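Local coordinates for protein threonine synthase (Brucella melitensis bv. 1, PDB 4F4F) that probably catalyses the pyridoxal-phosphate-dependent conversion of O-phospho-L-homoserine and water to L-threonine and phosphate, the last step of threonine biosynthesis, at residues 264-269 with 321-326; 270-275 with 360-365; 27-30 with 34-37. All coordinates share one frame; numbering follows the deposited sequence.

Contact 1. Residues 264-269 with 321-326; sequences DIFAGY and FERLLF. With PLP (pyridoxal-5'-phosphate), chain C.
Helix 264-269 and helix 321-326 run in roughly the same direction, with 30° between their N-to-C directions and axes 10.0 Å apart, and F266 and L324 lie closest across the gap. The contact is buried and aromatic-aliphatic. The F266 ring reaches the second helix because its CG stands anti to the backbone N (chi1 -170°). R323 CB sits over one face of this ring, 3.8 Å from the centroid and 15° off the normal, which makes a CH-pi contact. The R323 side chain crosses F266 at about a right angle. Its chain then runs extended from CG to NE and carries the guanidinium away from helix 264-269. There NH2 bonds to the backbone O of Y35 and NH1 to that of I227. F266 CE1 comes 3.6 Å from L324 N, obliquely to the ring, and F266 CD1 lies 4.2 Å from L324 CB. One turn further on, L324 CD1 lies over a face of the Y269 ring, towards its rim, 4.3 Å from Y269 CE1. Y269 OH is hydrogen-bonded to R273 NH1. At the other end, D264 N donates to PLP O3P at 2.9 Å. D264 OD1 accepts the N-H of I265 at 2.7 Å, on its anti side and tilted out of the carboxylate plane. G260 N, N261 N, F262 N and T414 OG1 also bind the cofactor. The PLP phosphate site thus lies at the loop 260-262 and first turn of helix 263-274, while F266 and Y269 pack this helix on 321-328, in the cofactor-binding part of a PLP-dependent enzyme.

Contact 2. Residues 270-275 with 360-365; sequences VAKRMG and RSEFSA
K272 NZ is held by two acceptors, the carboxylate of E362 and a water. It donates to E362 OE2 at 2.7 Å in a salt bridge, on the anti lone pair, away from OE1. The water takes a second N-H of NZ at 2.8 Å and donates a hydrogen bond to the backbone O of E362 at 2.7 Å. Lysine and glutamate are thus joined directly and through a water bridge. K272 spans the gap with a fully extended chain, its CG anti to the backbone N (chi1 -175°). The carbon chain follows the nitrogen in, and K272 CE comes within 3.4 Å of E362 OE2. The two side chains meet at a slant. The salt bridge lies at the surface and ties the last turns of helix 263-274 to the join between helix 353-362 and strand 363-367, the outermost strand on one side of the mixed sheet. Helix 263-274 ends in a Schellman motif at G275, which has positive phi; G275 N is hydrogen-bonded to K272 O at 3.0 Å and weakly to A271 O. E362 also packs on Y269 of the same helix. Beside it, R273 NH1 makes a weak, long ion pair with E327 OE1.

Contact 3. Residues 27-30 with 34-37; sequences GLAR and LYLP
Segment 27-30 is irregular and loops back beside 34-37, with L28 and L34 nearest at 5.5 Å between their CA atoms. Segment 27-30 belongs to the loop after helix 20-26, in the N-terminal region of threonine synthase, and 34-37 is the strand 35-37 with the residue before it. This strand pairs antiparallel with strand 8-10. G27 leaves the preceding helix with positive phi, which favours glycine. The side chains meet in two places. The first is the Y35 ring. A29 CB approaches it obliquely, 3.4 Å from CE2, and G27 O lies at the ring edge, near its plane, 3.7 Å from CD2. The second joins two leucines at their branches, where L28 CD1 touches L34 CD2 at 3.7 Å. Both leucine CB atoms start out away from the opposite segment. CG of L28 is anti to the backbone N (chi1 -173°), and CG of L34 is anti to the carbonyl carbon; the ends then come back towards each other and cross at a slant. Other parts of the chain pack against the buried residues. A29 and Y35 both pack on A15, and L34 packs on R323 of helix 321-328. Between the two segments the polar links run through two waters. One water lies 2.7 Å from G27 O, probably donating to it, and accepts the N-H of Y35. Y35 OH, hydrogen-bonded also to P16 O, accepts a hydrogen bond at 2.8 Å from a second water, which in turn takes the N-H of R30 at 2.9 Å.

In the fold
From the N terminus, contact 3 comes first and closes a very short loop, with three residues between its segments. Contacts 1 and 2 follow in series after it. Both start on helix 263-274 and cross along the chain, since their segments alternate. Contact 1 closes over 51 residues onto helix 321-328, and contact 2 over 84 residues onto the junction of helix 353-362 and strand 363-367. They meet where F363 packs on L324, Y269 and I265. L36 of contact 3 packs on F266, R323 and F326 of contact 1, so the N-terminal region is tied to the cofactor-binding part. Contacts 2 and 3 do not touch.

Contact 1. Residues 264-269 with 321-326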
loop_
_atom_site.group_PDB
_atom_site.type_symbol
_atom_site.label_atom_id
_atom_site.label_comp_id
_atom_site.label_asym_id
_atom_site.label_seq_id
_atom_site.Cartn_x
_atom_site.Cartn_y
_atom_site.Cartn_z
ATOM N N ASP A 264 -3.914 0.990 3.093
ATOM C CA ASP A 264 -5.046 0.590 2.249
ATOM C C ASP A 264 -6.394 0.938 2.864
ATOM O O ASP A 264 -7.180 1.732 2.314
ATOM C CB ASP A 264 -4.978 -0.918 1.863
ATOM C CG ASP A 264 -4.641 -1.902 3.026
ATOM O OD1 ASP A 264 -4.815 -1.637 4.309
ATOM O OD2 ASP A 264 -4.221 -3.058 2.597
ATOM N N ILE A 265 -6.649 0.387 4.040
ATOM C CA ILE A 265 -7.902 0.658 4.711
ATOM C C ILE A 265 -8.000 2.120 5.152
ATOM O O ILE A 265 -9.110 2.679 5.171
ATOM C CB ILE A 265 -8.175 -0.330 5.878
ATOM C CG1 ILE A 265 -9.679 -0.380 6.150
ATOM C CG2 ILE A 265 -7.339 0.022 7.108
ATOM C CD1 ILE A 265 -10.103 -1.353 7.259
ATOM N N PHE A 266 -6.873 2.744 5.479
ATOM C CA PHE A 266 -6.928 4.177 5.810
ATOM C C PHE A 266 -7.440 4.986 4.610
ATOM O O PHE A 266 -8.178 5.927 4.794
ATOM C CB PHE A 266 -5.616 4.750 6.391
ATOM C CG PHE A 266 -5.797 6.147 6.942
ATOM C CD1 PHE A 266 -6.289 6.335 8.204
ATOM C CD2 PHE A 266 -5.542 7.275 6.135
ATOM C CE1 PHE A 266 -6.541 7.637 8.701
ATOM C CE2 PHE A 266 -5.773 8.561 6.610
ATOM C CZ PHE A 266 -6.279 8.739 7.897
ATOM N N ALA A 267 -7.083 4.596 3.391
ATOM C CA ALA A 267 -7.605 5.222 2.167
ATOM C C ALA A 267 -9.110 5.090 2.020
ATOM O O ALA A 267 -9.775 6.033 1.536
ATOM C CB ALA A 267 -6.902 4.682 0.906
ATOM N N GLY A 268 -9.655 3.973 2.486
ATOM C CA GLY A 268 -11.105 3.769 2.551
ATOM C C GLY A 268 -11.738 4.701 3.563
ATOM O O GLY A 268 -12.790 5.292 3.308
ATOM N N TYR A 269 -11.069 4.871 4.696
ATOM C CA TYR A 269 -11.495 5.858 5.686
ATOM C C TYR A 269 -11.530 7.265 5.069
ATOM O O TYR A 269 -12.481 8.048 5.317
ATOM C CB TYR A 269 -10.623 5.776 6.937
ATOM C CG TYR A 269 -10.875 6.857 7.946
ATOM C CD1 TYR A 269 -11.892 6.746 8.887
ATOM C CD2 TYR A 269 -10.097 7.983 7.971
ATOM C CE1 TYR A 269 -12.127 7.750 9.798
ATOM C CE2 TYR A 269 -10.316 8.983 8.908
ATOM C CZ TYR A 269 -11.332 8.855 9.808
ATOM O OH TYR A 269 -11.564 9.895 10.685
ATOM N N PHE A 321 -1.268 3.024 11.207
ATOM C CA PHE A 321 -2.322 3.078 12.258
ATOM C C PHE A 321 -2.330 4.437 12.980
ATOM O O PHE A 321 -3.385 4.946 13.355
ATOM C CB PHE A 321 -2.122 1.940 13.250
ATOM C CG PHE A 321 -3.240 1.780 14.242
ATOM C CD1 PHE A 321 -4.539 1.570 13.825
ATOM C CD2 PHE A 321 -2.970 1.798 15.595
ATOM C CE1 PHE A 321 -5.566 1.398 14.753
ATOM C CE2 PHE A 321 -3.986 1.654 16.514
ATOM C CZ PHE A 321 -5.281 1.441 16.096
ATOM N N GLU A 322 -1.150 5.028 13.120
ATOM C CA GLU A 322 -0.984 6.364 13.695
ATOM C C GLU A 322 -1.847 7.418 13.023
ATOM O O GLU A 322 -2.314 8.326 13.707
ATOM C CB GLU A 322 0.507 6.797 13.680
ATOM C CG GLU A 322 0.762 8.216 14.187
ATOM C CD GLU A 322 2.236 8.584 14.274
ATOM O OE1 GLU A 322 3.105 7.686 14.169
ATOM O OE2 GLU A 322 2.508 9.771 14.482
ATOM N N ARG A 323 -2.092 7.295 11.714
ATOM C CA ARG A 323 -2.950 8.257 11.044
ATOM C C ARG A 323 -4.370 8.136 11.603
ATOM O O ARG A 323 -5.024 9.163 11.909
ATOM C CB ARG A 323 -2.914 8.095 9.526
ATOM C CG ARG A 323 -1.700 8.695 8.877
ATOM C CD ARG A 323 -1.663 8.432 7.371
ATOM N NE ARG A 323 -0.790 9.377 6.671
ATOM C CZ ARG A 323 0.426 9.105 6.210
ATOM N NH1 ARG A 323 0.985 7.903 6.332
ATOM N NH2 ARG A 323 1.131 10.042 5.613
ATOM N N LEU A 324 -4.843 6.908 11.808
ATOM C CA LEU A 324 -6.176 6.767 12.387
ATOM C C LEU A 324 -6.200 7.220 13.843
ATOM O O LEU A 324 -7.191 7.841 14.285
ATOM C CB LEU A 324 -6.736 5.349 12.260
ATOM C CG LEU A 324 -8.107 5.067 12.928
ATOM C CD1 LEU A 324 -9.202 5.976 12.370
ATOM C CD2 LEU A 324 -8.484 3.612 12.766
ATOM N N LEU A 325 -5.157 6.885 14.608
ATOM C CA LEU A 325 -5.081 7.347 15.986
ATOM C C LEU A 325 -5.276 8.866 16.083
ATOM O O LEU A 325 -5.968 9.359 16.961
ATOM C CB LEU A 325 -3.738 6.965 16.628
ATOM C CG LEU A 325 -3.547 5.498 16.983
ATOM C CD1 LEU A 325 -2.129 5.213 17.511
ATOM C CD2 LEU A 325 -4.580 5.047 18.017
ATOM N N PHE A 326 -4.606 9.606 15.210
ATOM C CA PHE A 326 -4.684 11.077 15.189
ATOM C C PHE A 326 -6.131 11.503 14.980
ATOM O O PHE A 326 -6.650 12.322 15.742
ATOM C CB PHE A 326 -3.791 11.619 14.061
ATOM C CG PHE A 326 -3.665 13.111 13.989
ATOM C CD1 PHE A 326 -3.178 13.841 15.057
ATOM C CD2 PHE A 326 -3.967 13.792 12.805
ATOM C CE1 PHE A 326 -3.006 15.228 14.953
ATOM C CE2 PHE A 326 -3.790 15.158 12.692
ATOM C CZ PHE A 326 -3.316 15.883 13.771
HETATM N N1 PLP C . -1.977 -7.872 0.879
HETATM C C2 PLP C . -0.920 -7.850 -0.020
HETATM C C2A PLP C . -0.790 -8.798 -1.192
HETATM C C3 PLP C . 0.151 -6.825 0.144
HETATM O O3 PLP C . 1.199 -6.795 -0.754
HETATM C C4 PLP C . 0.022 -5.883 1.315
HETATM C C4A PLP C . 1.017 -4.802 1.591
HETATM C C5 PLP C . -1.158 -5.989 2.208
HETATM C C6 PLP C . -2.110 -6.995 1.916
HETATM C C5A PLP C . -1.316 -4.989 3.372
HETATM O O4P PLP C . -1.484 -3.574 2.944
HETATM P P PLP C . -1.454 -2.256 3.929
HETATM O O1P PLP C . -2.432 -2.572 5.050
HETATM O O2P PLP C . -0.009 -2.181 4.379
HETATM O O3P PLP C . -1.855 -1.045 3.115
#

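Contact 2. Residues 270-275 with 360-365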
loop_
_atom_site.group_PDB
_atom_site.type_symbol
_atom_site.label_atom_id
_atom_site.label_comp_id
_atom_site.label_asym_id
_atom_site.label_seq_id
_atom_site.Cartn_x
_atom_site.Cartn_y
_atom_site.Cartn_z
ATOM N N VAL A 270 -10.533 7.586 4.271
ATOM C CA VAL A 270 -10.435 8.881 3.651
ATOM C C VAL A 270 -11.611 9.051 2.700
ATOM O O VAL A 270 -12.265 10.099 2.682
ATOM C CB VAL A 270 -9.089 9.105 2.905
ATOM C CG1 VAL A 270 -9.142 10.436 2.087
ATOM C CG2 VAL A 270 -7.946 9.150 3.906
ATOM N N ALA A 271 -11.894 8.027 1.900
ATOM C CA ALA A 271 -13.049 8.080 1.020
ATOM C C ALA A 271 -14.339 8.392 1.769
ATOM O O ALA A 271 -15.127 9.234 1.359
ATOM C CB ALA A 271 -13.189 6.791 0.247
ATOM N N LYS A 272 -14.543 7.698 2.872
ATOM C CA LYS A 272 -15.666 7.954 3.742
ATOM C C LYS A 272 -15.664 9.400 4.252
ATOM O O LYS A 272 -16.702 10.063 4.222
ATOM C CB LYS A 272 -15.652 6.983 4.920
ATOM C CG LYS A 272 -16.852 7.075 5.861
ATOM C CD LYS A 272 -16.823 6.001 6.954
ATOM C CE LYS A 272 -18.145 5.935 7.703
ATOM N NZ LYS A 272 -18.034 5.291 9.056
ATOM N N ARG A 273 -14.534 9.875 4.742
ATOM C CA ARG A 273 -14.441 11.284 5.167
ATOM C C ARG A 273 -14.801 12.264 4.043
ATOM O O ARG A 273 -15.342 13.344 4.308
ATOM C CB ARG A 273 -13.044 11.590 5.715
ATOM C CG ARG A 273 -12.742 10.968 7.076
ATOM C CD ARG A 273 -13.602 11.562 8.189
ATOM N NE ARG A 273 -13.375 13.000 8.348
ATOM C CZ ARG A 273 -12.422 13.553 9.088
ATOM N NH1 ARG A 273 -11.604 12.813 9.820
ATOM N NH2 ARG A 273 -12.305 14.867 9.127
ATOM N N MET A 274 -14.481 11.905 2.800
ATOM C CA MET A 274 -14.794 12.768 1.666
ATOM C C MET A 274 -16.288 12.760 1.289
ATOM O O MET A 274 -16.713 13.610 0.527
ATOM C CB MET A 274 -13.982 12.391 0.441
ATOM C CG MET A 274 -12.484 12.568 0.615
ATOM S SD MET A 274 -11.590 11.785 -0.726
ATOM C CE MET A 274 -12.041 12.900 -2.072
ATOM N N GLY A 275 -17.058 11.803 1.822
ATOM C CA GLY A 275 -18.511 11.728 1.589
ATOM C C GLY A 275 -18.999 10.440 0.957
ATOM O O GLY A 275 -20.176 10.276 0.766
ATOM N N ARG A 360 -14.053 2.126 17.098
ATOM C CA ARG A 360 -14.994 1.006 17.009
ATOM C C ARG A 360 -16.305 1.360 16.299
ATOM O O ARG A 360 -16.997 0.461 15.773
ATOM C CB ARG A 360 -15.290 0.459 18.385
ATOM C CG ARG A 360 -14.125 -0.257 19.022
ATOM C CD ARG A 360 -14.435 -0.461 20.502
ATOM N NE ARG A 360 -13.529 -1.431 21.104
ATOM C CZ ARG A 360 -13.374 -1.615 22.406
ATOM N NH1 ARG A 360 -14.051 -0.889 23.280
ATOM N NH2 ARG A 360 -12.501 -2.525 22.832
ATOM N N SER A 361 -16.640 2.650 16.293
ATOM C CA SER A 361 -17.838 3.111 15.636
ATOM C C SER A 361 -17.740 3.025 14.122
ATOM O O SER A 361 -18.770 3.020 13.446
ATOM C CB SER A 361 -18.198 4.548 16.054
ATOM O OG SER A 361 -17.427 5.482 15.366
ATOM N N GLU A 362 -16.514 2.985 13.582
ATOM C CA GLU A 362 -16.333 2.941 12.145
ATOM C C GLU A 362 -15.578 1.718 11.602
ATOM O O GLU A 362 -15.652 1.439 10.390
ATOM C CB GLU A 362 -15.614 4.221 11.702
ATOM C CG GLU A 362 -16.333 5.497 12.158
ATOM C CD GLU A 362 -15.792 6.693 11.401
ATOM O OE1 GLU A 362 -15.058 7.484 11.987
ATOM O OE2 GLU A 362 -16.047 6.787 10.192
ATOM N N PHE A 363 -14.890 0.989 12.479
ATOM C CA PHE A 363 -14.034 -0.133 12.092
ATOM C C PHE A 363 -14.390 -1.356 12.917
ATOM O O PHE A 363 -14.797 -1.227 14.073
ATOM C CB PHE A 363 -12.531 0.165 12.342
ATOM C CG PHE A 363 -11.963 1.263 11.494
ATOM C CD1 PHE A 363 -12.100 2.590 11.879
ATOM C CD2 PHE A 363 -11.290 0.972 10.320
ATOM C CE1 PHE A 363 -11.613 3.608 11.096
ATOM C CE2 PHE A 363 -10.755 1.989 9.534
ATOM C CZ PHE A 363 -10.923 3.298 9.921
ATOM N N SER A 364 -14.256 -2.535 12.320
ATOM C CA SER A 364 -14.102 -3.766 13.080
ATOM C C SER A 364 -12.956 -4.592 12.483
ATOM O O SER A 364 -12.319 -4.178 11.527
ATOM C CB SER A 364 -15.405 -4.548 13.183
ATOM O OG SER A 364 -15.944 -4.742 11.944
ATOM N N ALA A 365 -12.662 -5.717 13.108
ATOM C CA ALA A 365 -11.461 -6.474 12.812
ATOM C C ALA A 365 -11.668 -7.937 13.047
ATOM O O ALA A 365 -12.396 -8.335 13.973
ATOM C CB ALA A 365 -10.320 -5.992 13.684
HETATM O O HOH W 1 -17.279 2.675 8.642
#

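Contact 3. Residues 27-30 with 34-37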
loop_
_atom_site.group_PDB
_atom_site.type_symbol
_atom_site.label_atom_id
_atom_site.label_comp_id
_atom_site.label_asym_id
_atom_site.label_seq_id
_atom_site.Cartn_x
_atom_site.Cartn_y
_atom_site.Cartn_z
ATOM N N GLY A 27 8.117 12.944 2.855
ATOM C CA GLY A 27 7.853 11.608 3.422
ATOM C C GLY A 27 7.408 11.708 4.899
ATOM O O GLY A 27 6.350 12.291 5.191
ATOM N N LEU A 28 8.190 11.134 5.823
ATOM C CA LEU A 28 7.979 11.264 7.292
ATOM C C LEU A 28 8.248 12.673 7.854
ATOM O O LEU A 28 9.273 13.249 7.537
ATOM C CB LEU A 28 8.950 10.366 8.013
ATOM C CG LEU A 28 8.749 10.247 9.533
ATOM C CD1 LEU A 28 7.680 9.196 9.881
ATOM C CD2 LEU A 28 10.052 9.863 10.187
ATOM N N ALA A 29 7.383 13.195 8.738
ATOM C CA ALA A 29 7.531 14.577 9.173
ATOM C C ALA A 29 8.742 14.796 10.124
ATOM O O ALA A 29 9.191 13.886 10.806
ATOM C CB ALA A 29 6.226 15.122 9.791
ATOM N N ARG A 30 9.241 16.027 10.140
ATOM C CA ARG A 30 10.329 16.510 11.055
ATOM C C ARG A 30 10.132 16.118 12.518
ATOM O O ARG A 30 11.112 15.912 13.258
ATOM C CB ARG A 30 10.422 18.046 10.974
ATOM C CG ARG A 30 11.612 18.663 11.714
ATOM C CD ARG A 30 11.699 20.176 11.478
ATOM N NE ARG A 30 12.863 20.797 12.095
ATOM C CZ ARG A 30 13.003 21.080 13.392
ATOM N NH1 ARG A 30 12.085 20.768 14.289
ATOM N NH2 ARG A 30 14.110 21.657 13.805
ATOM N N LEU A 34 3.366 11.601 10.776
ATOM C CA LEU A 34 2.942 11.297 9.440
ATOM C C LEU A 34 2.057 12.425 8.941
ATOM O O LEU A 34 1.256 12.978 9.695
ATOM C CB LEU A 34 2.171 9.985 9.423
ATOM C CG LEU A 34 2.917 8.758 9.974
ATOM C CD1 LEU A 34 1.966 7.558 10.022
ATOM C CD2 LEU A 34 4.120 8.491 9.113
ATOM N N TYR A 35 2.210 12.757 7.663
ATOM C CA TYR A 35 1.399 13.826 7.068
ATOM C C TYR A 35 -0.021 13.412 6.678
ATOM O O TYR A 35 -0.240 12.340 6.125
ATOM C CB TYR A 35 2.144 14.459 5.877
ATOM C CG TYR A 35 3.137 15.485 6.332
ATOM C CD1 TYR A 35 2.697 16.677 6.864
ATOM C CD2 TYR A 35 4.508 15.279 6.242
ATOM C CE1 TYR A 35 3.559 17.634 7.317
ATOM C CE2 TYR A 35 5.408 16.255 6.669
ATOM C CZ TYR A 35 4.928 17.448 7.192
ATOM O OH TYR A 35 5.772 18.469 7.647
ATOM N N LEU A 36 -0.972 14.298 6.974
ATOM C CA LEU A 36 -2.368 14.136 6.595
ATOM C C LEU A 36 -2.927 15.456 6.103
ATOM O O LEU A 36 -2.453 16.510 6.502
ATOM C CB LEU A 36 -3.217 13.694 7.782
ATOM C CG LEU A 36 -3.122 12.258 8.251
ATOM C CD1 LEU A 36 -3.826 12.124 9.628
ATOM C CD2 LEU A 36 -3.717 11.319 7.205
ATOM N N PRO A 37 -3.961 15.405 5.238
ATOM C CA PRO A 37 -4.589 16.629 4.821
ATOM C C PRO A 37 -5.116 17.446 5.975
ATOM O O PRO A 37 -5.649 16.895 6.905
ATOM C CB PRO A 37 -5.744 16.187 3.911
ATOM C CG PRO A 37 -5.608 14.774 3.724
ATOM C CD PRO A 37 -4.495 14.223 4.538
HETATM O O HOH W 2 4.063 11.203 6.139
HETATM O O HOH W 3 8.426 17.943 8.171
#